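Long-range contacts in chloromuconate cycloisomerase (Rhodococcus opacus, PDB 4M0X), which is a metal-binding enzyme of the enolase superfamily, pairing a smaller N-terminal domain with a TIM-barrel-like domain that holds a manganese ion: residues Asp14-Arg19 against Arg366-Asp371; Ser266-Lys271 against Arg282-Ile287; Ile309-Tyr314 against Leu349-Pro354. All coordinates share one frame; numbering follows the deposited sequence.

Interaction 1: Asp14-Arg19 against Arg366-Asp371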
loop_
_atom_site.group_PDB
_atom_site.type_symbol
_atom_site.label_atom_id
_atom_site.label_comp_id
_atom_site.label_asym_id
_atom_site.label_seq_id
_atom_site.Cartn_x
_atom_site.Cartn_y
_atom_site.Cartn_z
ATOM N N ASP A 14 -38.949 33.491 4.781
ATOM C CA ASP A 14 -39.290 32.708 3.588
ATOM C C ASP A 14 -39.239 33.668 2.444
ATOM O O ASP A 14 -39.823 34.737 2.522
ATOM C CB ASP A 14 -40.686 32.075 3.648
ATOM C CG ASP A 14 -40.838 31.015 4.755
ATOM O OD1 ASP A 14 -40.020 30.047 4.864
ATOM O OD2 ASP A 14 -41.838 31.147 5.506
ATOM N N LEU A 15 -38.542 33.304 1.385
ATOM C CA LEU A 15 -38.349 34.229 0.268
ATOM C C LEU A 15 -38.943 33.725 -1.021
ATOM O O LEU A 15 -38.619 32.626 -1.480
ATOM C CB LEU A 15 -36.855 34.552 0.078
ATOM C CG LEU A 15 -36.247 35.398 1.200
ATOM C CD1 LEU A 15 -34.794 35.702 0.910
ATOM C CD2 LEU A 15 -37.036 36.690 1.406
ATOM N N PRO A 16 -39.818 34.530 -1.623
ATOM C CA PRO A 16 -40.452 34.184 -2.900
ATOM C C PRO A 16 -39.404 33.913 -3.979
ATOM O O PRO A 16 -38.486 34.696 -4.152
ATOM C CB PRO A 16 -41.254 35.435 -3.226
ATOM C CG PRO A 16 -40.462 36.526 -2.603
ATOM C CD PRO A 16 -40.062 35.932 -1.275
ATOM N N SER A 17 -39.553 32.804 -4.691
ATOM C CA SER A 17 -38.549 32.364 -5.659
ATOM C C SER A 17 -39.102 32.215 -7.072
ATOM O O SER A 17 -40.169 31.649 -7.263
ATOM C CB SER A 17 -37.951 31.040 -5.211
ATOM O OG SER A 17 -37.562 30.308 -6.347
ATOM N N ARG A 18 -38.332 32.678 -8.054
ATOM C CA ARG A 18 -38.788 32.827 -9.446
ATOM C C ARG A 18 -39.279 31.541 -10.130
ATOM O O ARG A 18 -40.175 31.598 -10.972
ATOM C CB ARG A 18 -37.701 33.503 -10.279
ATOM C CG ARG A 18 -38.222 34.282 -11.464
ATOM C CD ARG A 18 -37.126 35.144 -12.076
ATOM N NE ARG A 18 -37.162 36.534 -11.617
ATOM C CZ ARG A 18 -36.467 37.010 -10.584
ATOM N NH1 ARG A 18 -35.682 36.204 -9.876
ATOM N NH2 ARG A 18 -36.552 38.299 -10.260
ATOM N N ARG A 19 -38.695 30.397 -9.786
ATOM C CA ARG A 19 -39.178 29.094 -10.260
ATOM C C ARG A 19 -38.886 28.003 -9.215
ATOM O O ARG A 19 -38.003 28.172 -8.365
ATOM C CB ARG A 19 -38.630 28.728 -11.659
ATOM C CG ARG A 19 -37.115 28.757 -11.841
ATOM C CD ARG A 19 -36.680 27.855 -12.994
ATOM N NE ARG A 19 -35.224 27.641 -13.076
ATOM C CZ ARG A 19 -34.491 26.908 -12.229
ATOM N NH1 ARG A 19 -35.054 26.312 -11.182
ATOM N NH2 ARG A 19 -33.180 26.801 -12.414
ATOM N N ARG A 366 -39.140 42.076 8.109
ATOM C CA ARG A 366 -40.389 41.951 8.850
ATOM C C ARG A 366 -41.376 41.294 7.928
ATOM O O ARG A 366 -41.989 40.315 8.308
ATOM C CB ARG A 366 -40.894 43.321 9.295
ATOM C CG ARG A 366 -42.214 43.299 10.035
ATOM C CD ARG A 366 -42.778 44.703 10.177
ATOM N NE ARG A 366 -43.301 45.227 8.912
ATOM C CZ ARG A 366 -44.326 44.706 8.226
ATOM N NH1 ARG A 366 -44.944 43.615 8.658
ATOM N NH2 ARG A 366 -44.732 45.273 7.091
ATOM N N LYS A 367 -41.456 41.816 6.694
ATOM C CA LYS A 367 -42.442 41.411 5.675
ATOM C C LYS A 367 -42.347 39.949 5.372
ATOM O O LYS A 367 -43.379 39.300 5.212
ATOM C CB LYS A 367 -42.293 42.211 4.364
ATOM C CG LYS A 367 -43.495 42.117 3.435
ATOM C CD LYS A 367 -43.134 42.025 1.952
ATOM C CE LYS A 367 -43.373 43.315 1.178
ATOM N NZ LYS A 367 -43.643 42.983 -0.243
ATOM N N TYR A 368 -41.122 39.427 5.303
ATOM C CA TYR A 368 -40.935 38.037 4.933
ATOM C C TYR A 368 -40.572 37.121 6.085
ATOM O O TYR A 368 -40.269 35.949 5.850
ATOM C CB TYR A 368 -39.944 37.887 3.785
ATOM C CG TYR A 368 -40.380 38.504 2.476
ATOM C CD1 TYR A 368 -41.448 37.972 1.754
ATOM C CD2 TYR A 368 -39.714 39.622 1.950
ATOM C CE1 TYR A 368 -41.844 38.525 0.542
ATOM C CE2 TYR A 368 -40.096 40.192 0.736
ATOM C CZ TYR A 368 -41.156 39.637 0.021
ATOM O OH TYR A 368 -41.553 40.185 -1.205
ATOM N N SER A 369 -40.635 37.613 7.323
ATOM C CA SER A 369 -40.506 36.713 8.471
ATOM C C SER A 369 -41.626 35.700 8.448
ATOM O O SER A 369 -42.746 36.011 8.044
ATOM C CB SER A 369 -40.556 37.460 9.776
ATOM O OG SER A 369 -39.345 38.163 9.961
ATOM N N ARG A 370 -41.319 34.476 8.855
ATOM C CA ARG A 370 -42.337 33.452 8.944
ATOM C C ARG A 370 -43.146 33.599 10.235
ATOM O O ARG A 370 -42.568 33.858 11.307
ATOM C CB ARG A 370 -41.693 32.080 8.881
ATOM C CG ARG A 370 -42.706 30.950 8.901
ATOM C CD ARG A 370 -42.003 29.661 9.253
ATOM N NE ARG A 370 -41.246 29.184 8.107
ATOM C CZ ARG A 370 -40.590 28.041 8.076
ATOM N NH1 ARG A 370 -40.552 27.247 9.140
ATOM N NH2 ARG A 370 -39.957 27.717 6.978
ATOM N N ASP A 371 -44.473 33.430 10.118
ATOM C CA ASP A 371 -45.406 33.464 11.267
ATOM C C ASP A 371 -45.132 32.311 12.229
ATOM O O ASP A 371 -44.837 32.529 13.399
ATOM C CB ASP A 371 -46.877 33.395 10.804
ATOM C CG ASP A 371 -47.403 34.731 10.265
ATOM O OD1 ASP A 371 -47.145 35.784 10.887
ATOM O OD2 ASP A 371 -48.092 34.724 9.220
#
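The C-terminal tail of the chain comes back here to strand 5-17, part of the antiparallel sheet of the N-terminal domain. At the end of helix 362-368 the backbone turns and runs alongside the strand in roughly the opposite direction. The first tie is between main chains: D14 N donates to Y368 O at 3.0 Å, with an N-H...O angle of 164° and the donor lying nearly along the C=O axis. A further backbone bond joins R370 with I12, so the tail is tied by its backbone to strand 5-17 at two places, and the two ends of the sequence meet in the small domain. Beside the backbone bond lies a salt bridge. R370 sends CG anti to its backbone N and bends at chi3, which lays the guanidinium edge against the D14 carboxylate with the two planes only 23° apart. NH2 of R370 reaches the syn lone pair of D14 OD1 at 3.1 Å, while R370 NE makes a weak second bond to D14 OD2 at 3.3 Å. The two bonds, one of them weak, would help hold the two groups nearly coplanar. OD1 also bonds to S32 on strand 27-40, and NH1 of R370 pairs with E64, so the arginine sits between two acids. On the other side of the backbone bond, the Y368 ring leans over the strand. P16 CD sits over one of its faces, 4.1 Å from the ring centroid and 29° off the normal, in a CH-pi contact. L15 CD2 meets Y368 at the root of the ring, 3.9 Å from its CB. The phenol OH hydrogen-bonds D334, and the aliphatic chain of K367 lies against a face of the ring.

Interaction 2: Ser266-Lys271 against Arg282-Ile287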
loop_
_atom_site.group_PDB
_atom_site.type_symbol
_atom_site.label_atom_id
_atom_site.label_comp_id
_atom_site.label_asym_id
_atom_site.label_seq_id
_atom_site.Cartn_x
_atom_site.Cartn_y
_atom_site.Cartn_z
ATOM N N SER A 266 -11.120 14.994 -7.998
ATOM C CA SER A 266 -10.379 15.982 -8.772
ATOM C C SER A 266 -10.533 17.388 -8.219
ATOM O O SER A 266 -9.637 18.234 -8.427
ATOM C CB SER A 266 -10.846 15.978 -10.242
ATOM O OG SER A 266 -10.687 14.708 -10.826
ATOM N N ALA A 267 -11.673 17.656 -7.574
ATOM C CA ALA A 267 -11.971 18.994 -7.077
ATOM C C ALA A 267 -12.799 19.078 -5.788
ATOM O O ALA A 267 -13.380 18.100 -5.324
ATOM C CB ALA A 267 -12.621 19.809 -8.157
ATOM N N PHE A 268 -12.832 20.275 -5.213
ATOM C CA PHE A 268 -13.730 20.582 -4.113
ATOM C C PHE A 268 -14.795 21.552 -4.575
ATOM O O PHE A 268 -14.512 22.471 -5.342
ATOM C CB PHE A 268 -12.965 21.167 -2.916
ATOM C CG PHE A 268 -12.021 20.189 -2.274
ATOM C CD1 PHE A 268 -12.147 18.823 -2.501
ATOM C CD2 PHE A 268 -11.025 20.627 -1.427
ATOM C CE1 PHE A 268 -11.281 17.926 -1.916
ATOM C CE2 PHE A 268 -10.177 19.743 -0.795
ATOM C CZ PHE A 268 -10.295 18.386 -1.046
ATOM N N ALA A 269 -16.027 21.334 -4.133
ATOM C CA ALA A 269 -17.036 22.374 -4.213
ATOM C C ALA A 269 -16.928 23.131 -2.895
ATOM O O ALA A 269 -17.151 22.562 -1.836
ATOM C CB ALA A 269 -18.406 21.753 -4.374
ATOM N N ILE A 270 -16.547 24.401 -2.955
ATOM C CA ILE A 270 -16.400 25.191 -1.744
ATOM C C ILE A 270 -17.686 25.972 -1.440
ATOM O O ILE A 270 -18.289 26.557 -2.345
ATOM C CB ILE A 270 -15.197 26.137 -1.864
ATOM C CG1 ILE A 270 -13.938 25.353 -2.260
ATOM C CG2 ILE A 270 -15.011 26.934 -0.574
ATOM C CD1 ILE A 270 -13.364 24.462 -1.176
ATOM N N LYS A 271 -18.112 25.967 -0.172
ATOM C CA LYS A 271 -19.396 26.550 0.246
ATOM C C LYS A 271 -19.276 26.840 1.711
ATOM O O LYS A 271 -18.834 25.966 2.436
ATOM C CB LYS A 271 -20.534 25.545 0.121
ATOM C CG LYS A 271 -21.069 25.236 -1.259
ATOM C CD LYS A 271 -22.462 24.613 -1.137
ATOM C CE LYS A 271 -22.444 23.094 -1.198
ATOM N NZ LYS A 271 -22.961 22.583 -2.499
ATOM N N ARG A 282 -12.209 28.689 3.759
ATOM C CA ARG A 282 -10.893 28.972 3.177
ATOM C C ARG A 282 -9.895 27.864 3.453
ATOM O O ARG A 282 -9.091 27.532 2.576
ATOM C CB ARG A 282 -10.278 30.322 3.583
ATOM C CG ARG A 282 -10.127 31.301 2.427
ATOM C CD ARG A 282 -8.727 31.577 1.882
ATOM N NE ARG A 282 -8.102 30.491 1.117
ATOM C CZ ARG A 282 -6.971 30.658 0.418
ATOM N NH1 ARG A 282 -6.384 31.849 0.383
ATOM N NH2 ARG A 282 -6.423 29.658 -0.263
ATOM N N GLU A 283 -9.942 27.295 4.653
ATOM C CA GLU A 283 -8.968 26.288 5.012
ATOM C C GLU A 283 -9.113 25.110 4.064
ATOM O O GLU A 283 -8.121 24.621 3.550
ATOM C CB GLU A 283 -9.069 25.876 6.491
ATOM C CG GLU A 283 -8.454 26.900 7.456
ATOM C CD GLU A 283 -8.647 26.553 8.949
ATOM O OE1 GLU A 283 -8.015 27.209 9.843
ATOM O OE2 GLU A 283 -9.430 25.604 9.231
ATOM N N ILE A 284 -10.347 24.680 3.802
ATOM C CA ILE A 284 -10.615 23.616 2.819
ATOM C C ILE A 284 -10.038 23.967 1.449
ATOM O O ILE A 284 -9.441 23.130 0.772
ATOM C CB ILE A 284 -12.114 23.260 2.720
ATOM C CG1 ILE A 284 -12.607 22.667 4.038
ATOM C CG2 ILE A 284 -12.399 22.269 1.607
ATOM C CD1 ILE A 284 -14.117 22.604 4.136
ATOM N N ALA A 285 -10.155 25.220 1.071
ATOM C CA ALA A 285 -9.637 25.622 -0.206
ATOM C C ALA A 285 -8.109 25.635 -0.140
ATOM O O ALA A 285 -7.432 25.298 -1.124
ATOM C CB ALA A 285 -10.199 26.983 -0.612
ATOM N N ALA A 286 -7.558 26.002 1.013
ATOM C CA ALA A 286 -6.112 26.001 1.184
ATOM C C ALA A 286 -5.542 24.590 0.973
ATOM O O ALA A 286 -4.461 24.429 0.389
ATOM C CB ALA A 286 -5.736 26.534 2.557
ATOM N N ILE A 287 -6.282 23.591 1.461
ATOM C CA ILE A 287 -5.961 22.179 1.277
ATOM C C ILE A 287 -6.069 21.765 -0.197
ATOM O O ILE A 287 -5.169 21.080 -0.703
ATOM C CB ILE A 287 -6.804 21.251 2.194
ATOM C CG1 ILE A 287 -6.278 21.313 3.619
ATOM C CG2 ILE A 287 -6.692 19.784 1.766
ATOM C CD1 ILE A 287 -7.364 21.371 4.669
#
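Apolar packing carries this contact, between strand 267-270 and helix 278-291 of the barrel domain. The strand and the helical segment 282-287 run nearly antiparallel, at 166°, with their axes 9.2 Å apart at closest approach. F268 and I270 both direct their CB atoms toward the helix, and I284 answers from the middle of the gap. Its CG2, anti to the backbone N, is the shared methyl: I270 CD1 and F268 CD2, two residues apart on the same strand face, both meet I284 CG2 at 3.7 Å. The I270 and I284 side chains slide past each other in opposite directions, and I270 CD1 also reaches A285 CB at 4.1 Å. Farther along the helix, I287 CG2 lies near the plane of the F268 ring, 4.3 Å from F268 CE2.

The remaining contact is of a ring edge with a carbonyl: I284 O lies in the plane of the F268 ring, 3.7 Å from F268 CD2. No hydrogen bond crosses the interface.

This is the strand and helix of one beta-alpha-beta crossover, whose next strand, 294-297, adds C295 against I270 and A285. Just past the end of strand 267-270, K271 NZ forms a salt bridge with D247, a manganese ligand. Helix 253-262 packs its A256 on F268 and I287, and I257 of a second subunit closes on I287.

Interaction 3: Ile309-Tyr314 against Leu349-Pro354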
loop_
_atom_site.group_PDB
_atom_site.type_symbol
_atom_site.label_atom_id
_atom_site.label_comp_id
_atom_site.label_asym_id
_atom_site.label_seq_id
_atom_site.Cartn_x
_atom_site.Cartn_y
_atom_site.Cartn_z
ATOM N N ILE A 309 -21.223 37.209 1.166
ATOM C CA ILE A 309 -19.975 36.887 1.877
ATOM C C ILE A 309 -19.234 35.816 1.084
ATOM O O ILE A 309 -18.035 35.934 0.855
ATOM C CB ILE A 309 -20.150 36.580 3.411
ATOM C CG1 ILE A 309 -18.823 36.341 4.101
ATOM C CG2 ILE A 309 -21.012 35.352 3.700
ATOM C CD1 ILE A 309 -17.768 37.382 3.803
ATOM N N SER A 310 -19.969 34.811 0.616
ATOM C CA SER A 310 -19.436 33.826 -0.321
ATOM C C SER A 310 -18.745 34.443 -1.522
ATOM O O SER A 310 -17.641 34.045 -1.847
ATOM C CB SER A 310 -20.536 32.908 -0.834
ATOM O OG SER A 310 -21.037 32.147 0.233
ATOM N N ALA A 311 -19.400 35.387 -2.192
ATOM C CA ALA A 311 -18.815 36.023 -3.372
ATOM C C ALA A 311 -17.449 36.627 -3.034
ATOM O O ALA A 311 -16.487 36.516 -3.806
ATOM C CB ALA A 311 -19.754 37.076 -3.946
ATOM N N GLN A 312 -17.359 37.242 -1.864
ATOM C CA GLN A 312 -16.093 37.807 -1.428
ATOM C C GLN A 312 -15.058 36.699 -1.198
ATOM O O GLN A 312 -13.940 36.777 -1.708
ATOM C CB GLN A 312 -16.277 38.701 -0.203
ATOM C CG GLN A 312 -16.676 40.114 -0.573
ATOM C CD GLN A 312 -16.907 41.002 0.626
ATOM O OE1 GLN A 312 -16.179 40.934 1.623
ATOM N NE2 GLN A 312 -17.923 41.847 0.541
ATOM N N LEU A 313 -15.437 35.669 -0.448
ATOM C CA LEU A 313 -14.581 34.493 -0.276
ATOM C C LEU A 313 -13.986 34.059 -1.615
ATOM O O LEU A 313 -12.753 34.044 -1.799
ATOM C CB LEU A 313 -15.372 33.337 0.338
ATOM C CG LEU A 313 -14.633 32.001 0.391
ATOM C CD1 LEU A 313 -13.411 32.106 1.300
ATOM C CD2 LEU A 313 -15.557 30.908 0.885
ATOM N N TYR A 314 -14.885 33.734 -2.554
ATOM C CA TYR A 314 -14.515 33.210 -3.862
ATOM C C TYR A 314 -13.603 34.182 -4.599
ATOM O O TYR A 314 -12.692 33.764 -5.293
ATOM C CB TYR A 314 -15.752 32.877 -4.686
ATOM C CG TYR A 314 -16.766 31.942 -4.028
ATOM C CD1 TYR A 314 -16.461 31.262 -2.849
ATOM C CD2 TYR A 314 -18.021 31.698 -4.620
ATOM C CE1 TYR A 314 -17.374 30.401 -2.256
ATOM C CE2 TYR A 314 -18.941 30.828 -4.023
ATOM C CZ TYR A 314 -18.609 30.189 -2.836
ATOM O OH TYR A 314 -19.481 29.317 -2.203
ATOM N N LEU A 349 -20.925 40.422 -9.973
ATOM C CA LEU A 349 -19.991 41.448 -9.546
ATOM C C LEU A 349 -19.794 41.292 -8.034
ATOM O O LEU A 349 -20.768 41.213 -7.300
ATOM C CB LEU A 349 -20.549 42.826 -9.830
ATOM C CG LEU A 349 -21.150 43.333 -11.133
ATOM C CD1 LEU A 349 -21.545 44.773 -10.846
ATOM C CD2 LEU A 349 -20.199 43.284 -12.328
ATOM N N ILE A 350 -18.563 41.247 -7.554
ATOM C CA ILE A 350 -18.361 40.993 -6.114
ATOM C C ILE A 350 -18.657 42.209 -5.208
ATOM O O ILE A 350 -18.091 43.309 -5.394
ATOM C CB ILE A 350 -16.950 40.419 -5.818
ATOM C CG1 ILE A 350 -16.770 39.051 -6.510
ATOM C CG2 ILE A 350 -16.715 40.315 -4.312
ATOM C CD1 ILE A 350 -15.341 38.684 -6.829
ATOM N N PRO A 351 -19.537 42.030 -4.215
ATOM C CA PRO A 351 -19.766 43.173 -3.333
ATOM C C PRO A 351 -18.459 43.702 -2.720
ATOM O O PRO A 351 -17.551 42.918 -2.377
ATOM C CB PRO A 351 -20.712 42.605 -2.259
ATOM C CG PRO A 351 -21.460 41.547 -3.000
ATOM C CD PRO A 351 -20.392 40.891 -3.856
ATOM N N THR A 352 -18.382 45.027 -2.605
ATOM C CA THR A 352 -17.186 45.739 -2.182
ATOM C C THR A 352 -17.464 46.584 -0.936
ATOM O O THR A 352 -16.524 47.050 -0.273
ATOM C CB THR A 352 -16.623 46.649 -3.319
ATOM O OG1 THR A 352 -17.656 47.512 -3.828
ATOM C CG2 THR A 352 -16.067 45.819 -4.475
ATOM N N GLY A 353 -18.745 46.787 -0.617
ATOM C CA GLY A 353 -19.143 47.614 0.526
ATOM C C GLY A 353 -18.565 47.046 1.807
ATOM O O GLY A 353 -17.991 45.961 1.785
ATOM N N PRO A 354 -18.705 47.756 2.940
ATOM C CA PRO A 354 -18.049 47.179 4.131
ATOM C C PRO A 354 -18.770 45.933 4.589
ATOM O O PRO A 354 -19.927 45.708 4.177
ATOM C CB PRO A 354 -18.154 48.290 5.195
ATOM C CG PRO A 354 -18.711 49.480 4.492
ATOM C CD PRO A 354 -19.406 49.016 3.244
#
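Helix 304-316 runs past an irregular stretch of chain, 349-354, and the backbones come nearest at A311 and I350, whose CA atoms are 5.7 Å apart. I350 points its side chain toward the helix and gathers its outer carbons about the A311 carbonyl oxygen: I350 CG1 is 3.7 Å from A311 O, with CG2 and CD1 scarcely farther. The same CG2, anti to the backbone N of I350, also meets Q312 CG at 3.7 Å, the two side chains crossing obliquely. The next residue meets the methyl of A311: P351 CD comes to 3.9 Å from A311 CB, so the methyl touches the CD corner of the proline ring. In the fold, this helix follows strand 294-297 on the outside of the barrel, packing L313 on helix 278-291. The 349-354 chain leaves strand 347-349, which lies antiparallel to 134-141, and I350 reaches I135 of that strand as well, wedged between it and the helix. Q312 lies alongside the same chain. Its CG stands beside the backbone N and the side chain runs extended beyond it (chi2 178°), bringing the amide beside the carbonyl oxygen of P351. There P351 O lies 3.4 Å from Q312 CG and 3.1 Å from Q312 NE2. The buried amide is anchored mainly from outside the two segments: OE1 accepts from the backbone N of S124, and NE2 makes a weak bond to the carbonyl of G355, one residue beyond P354.

Interactions 2 and 3 are neighbours in the barrel domain, following each other along the chain with centres 18 Å apart. They touch directly: Y314 OH of interaction 3 lies 3.0 Å from I270 O of interaction 2, a probable hydrogen bond, and L313 packs on R282, so the helices 278-291 and 304-316 and strand 267-270 form one continuous piece of the barrel wall. Interaction 1 stands apart, its centre about 31 Å from that of interaction 2 and 23 Å from that of interaction 3. Its two segments bracket both others in sequence: after the chain has built the barrel domain, its C-terminal end returns to the N-terminal domain's sheet and joins the two domains.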